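Local structure of succinylglutamate desuccinylase (1YW4) at residues H145-T150 and A210-L215. The protein probably hydrolyses N-succinylglutamate to succinate and glutamate, the last step of arginine breakdown by the AST pathway, using one zinc ion per subunit. Residues are numbered along the deposited sequence; the frame is centred on the assembly and turned at random.
Sequences HYDLHT and AFTLEL. With ZN (zinc ion), chain C.
His149 and Glu214 meet at the zinc site through a water. ND1 of His149 binds the zinc ion at 2.3 Å, and the zinc-bound water donates to Glu214 OE2 at 2.8 Å and to the carbonyl O of Thr150. Glu214 gets there by a bend at chi2 (-68°), which brings its carboxylate beside the base of the His149 side chain, OE2 3.4 Å from His149 CB. On the far side of the imidazole, NE2 donates a short, nearly straight bond of 2.5 Å to Asp147 OD2; the acceptor lies in the ring plane, but the donor stands well above the carboxylate plane. With zinc on ND1, this bond holds the ring's rotation at both ends and probably makes the histidine a stronger zinc ligand. A second water joins Asp147 OD2 to Thr212 OG1, which also hydrogen-bonds Ser199 OG; Ser52 OG holds Asp147 OD1. Thr212 CG2 packs 3.6 Å from His149 CD2.

Beneath, five backbone bonds join the parallel strands, running from the Phe211 N–His145 O bond to the Leu215 N–His149 O bond. On the opposite face, Tyr146 and Phe211 lie side by side, rim to rim, their planes 13° apart. Leu213 CD1 sits against Leu148 CD2 at 3.8 Å and touches Tyr146 CB.

His56 and Glu59 complete the protein ligands of the zinc. Metal histidine beside predicted active-site glutamate on adjacent parallel strands characterises the AspA/AstE catalytic domain, a zinc-carboxypeptidase-like fold.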
loop_
_atom_site.group_PDB
_atom_site.type_symbol
_atom_site.label_atom_id
_atom_site.label_comp_id
_atom_site.label_asym_id
_atom_site.label_seq_id
_atom_site.Cartn_x
_atom_site.Cartn_y
_atom_site.Cartn_z
ATOM N N HIS A 145 -6.991 -24.109 -7.574
ATOM C CA HIS A 145 -7.565 -23.754 -8.862
ATOM C C HIS A 145 -6.685 -22.783 -9.642
ATOM O O HIS A 145 -6.403 -21.683 -9.177
ATOM C CB HIS A 145 -8.943 -23.125 -8.661
ATOM C CG HIS A 145 -9.569 -22.637 -9.929
ATOM N ND1 HIS A 145 -9.242 -23.149 -11.167
ATOM C CD2 HIS A 145 -10.529 -21.709 -10.149
ATOM C CE1 HIS A 145 -9.977 -22.558 -12.093
ATOM N NE2 HIS A 145 -10.765 -21.681 -11.501
ATOM N N TYR A 146 -6.247 -23.200 -10.822
ATOM C CA TYR A 146 -5.430 -22.342 -11.660
ATOM C C TYR A 146 -6.198 -22.171 -12.954
ATOM O O TYR A 146 -6.448 -23.132 -13.691
ATOM C CB TYR A 146 -4.065 -22.973 -11.932
ATOM C CG TYR A 146 -3.318 -23.314 -10.663
ATOM C CD1 TYR A 146 -2.824 -22.309 -9.826
ATOM C CD2 TYR A 146 -3.159 -24.641 -10.271
ATOM C CE1 TYR A 146 -2.192 -22.623 -8.620
ATOM C CE2 TYR A 146 -2.531 -24.969 -9.074
ATOM C CZ TYR A 146 -2.052 -23.959 -8.253
ATOM O OH TYR A 146 -1.446 -24.287 -7.061
ATOM N N ASP A 147 -6.629 -20.938 -13.183
ATOM C CA ASP A 147 -7.357 -20.603 -14.387
ATOM C C ASP A 147 -6.258 -20.055 -15.300
ATOM O O ASP A 147 -5.697 -18.988 -15.053
ATOM C CB ASP A 147 -8.430 -19.558 -14.077
ATOM C CG ASP A 147 -9.280 -19.240 -15.279
ATOM O OD1 ASP A 147 -9.440 -20.150 -16.131
ATOM O OD2 ASP A 147 -9.784 -18.097 -15.367
ATOM N N LEU A 148 -5.947 -20.825 -16.338
ATOM C CA LEU A 148 -4.880 -20.521 -17.290
ATOM C C LEU A 148 -5.275 -19.645 -18.480
ATOM O O LEU A 148 -6.184 -19.980 -19.224
ATOM C CB LEU A 148 -4.294 -21.841 -17.798
ATOM C CG LEU A 148 -4.121 -22.920 -16.722
ATOM C CD1 LEU A 148 -3.441 -24.169 -17.304
ATOM C CD2 LEU A 148 -3.280 -22.346 -15.587
ATOM N N HIS A 149 -4.547 -18.543 -18.663
ATOM C CA HIS A 149 -4.813 -17.594 -19.733
ATOM C C HIS A 149 -3.542 -17.158 -20.465
ATOM O O HIS A 149 -2.426 -17.390 -19.995
ATOM C CB HIS A 149 -5.463 -16.324 -19.151
ATOM C CG HIS A 149 -6.825 -16.540 -18.565
ATOM N ND1 HIS A 149 -7.971 -16.041 -19.145
ATOM C CD2 HIS A 149 -7.222 -17.173 -17.435
ATOM C CE1 HIS A 149 -9.015 -16.354 -18.401
ATOM N NE2 HIS A 149 -8.589 -17.042 -17.356
ATOM N N THR A 150 -3.726 -16.552 -21.633
ATOM C CA THR A 150 -2.633 -15.954 -22.403
ATOM C C THR A 150 -3.274 -14.660 -22.905
ATOM O O THR A 150 -4.479 -14.463 -22.732
ATOM C CB THR A 150 -2.097 -16.831 -23.585
ATOM O OG1 THR A 150 -3.179 -17.368 -24.351
ATOM C CG2 THR A 150 -1.205 -17.963 -23.052
ATOM N N ALA A 210 -7.352 -20.059 -5.348
ATOM C CA ALA A 210 -7.511 -19.899 -6.785
ATOM C C ALA A 210 -6.749 -18.710 -7.355
ATOM O O ALA A 210 -6.639 -17.664 -6.717
ATOM C CB ALA A 210 -8.995 -19.773 -7.102
ATOM N N PHE A 211 -6.228 -18.878 -8.564
ATOM C CA PHE A 211 -5.490 -17.808 -9.213
ATOM C C PHE A 211 -5.764 -17.779 -10.718
ATOM O O PHE A 211 -6.079 -18.800 -11.322
ATOM C CB PHE A 211 -3.976 -17.989 -9.003
ATOM C CG PHE A 211 -3.582 -18.311 -7.583
ATOM C CD1 PHE A 211 -3.620 -19.618 -7.116
ATOM C CD2 PHE A 211 -3.194 -17.302 -6.709
ATOM C CE1 PHE A 211 -3.279 -19.923 -5.797
ATOM C CE2 PHE A 211 -2.851 -17.596 -5.383
ATOM C CZ PHE A 211 -2.896 -18.912 -4.932
ATOM N N THR A 212 -5.665 -16.595 -11.309
ATOM C CA THR A 212 -5.809 -16.451 -12.751
ATOM C C THR A 212 -4.337 -16.345 -13.162
ATOM O O THR A 212 -3.600 -15.520 -12.606
ATOM C CB THR A 212 -6.530 -15.133 -13.148
ATOM O OG1 THR A 212 -7.880 -15.146 -12.669
ATOM C CG2 THR A 212 -6.534 -14.967 -14.659
ATOM N N LEU A 213 -3.896 -17.192 -14.090
ATOM C CA LEU A 213 -2.505 -17.167 -14.546
ATOM C C LEU A 213 -2.369 -16.700 -15.992
ATOM O O LEU A 213 -2.891 -17.330 -16.897
ATOM C CB LEU A 213 -1.857 -18.556 -14.426
ATOM C CG LEU A 213 -1.859 -19.239 -13.052
ATOM C CD1 LEU A 213 -1.057 -20.540 -13.103
ATOM C CD2 LEU A 213 -1.291 -18.302 -12.023
ATOM N N GLU A 214 -1.683 -15.579 -16.191
ATOM C CA GLU A 214 -1.426 -15.042 -17.529
ATOM C C GLU A 214 -0.043 -15.592 -17.836
ATOM O O GLU A 214 0.957 -15.065 -17.356
ATOM C CB GLU A 214 -1.401 -13.512 -17.494
ATOM C CG GLU A 214 -2.766 -12.855 -17.340
ATOM C CD GLU A 214 -3.649 -13.048 -18.567
ATOM O OE1 GLU A 214 -3.106 -13.123 -19.685
ATOM O OE2 GLU A 214 -4.884 -13.105 -18.413
ATOM N N LEU A 215 0.002 -16.661 -18.628
ATOM C CA LEU A 215 1.244 -17.352 -18.959
ATOM C C LEU A 215 2.009 -16.869 -20.187
ATOM O O LEU A 215 3.110 -17.343 -20.437
ATOM C CB LEU A 215 0.939 -18.847 -19.093
ATOM C CG LEU A 215 0.286 -19.433 -17.841
ATOM C CD1 LEU A 215 -0.279 -20.830 -18.119
ATOM C CD2 LEU A 215 1.323 -19.465 -16.735
HETATM ZN ZN ZN C . -7.844 -14.549 -20.931
HETATM O O HOH W 1 -10.207 -16.348 -13.509
HETATM O O HOH W 2 -6.024 -13.095 -20.930
#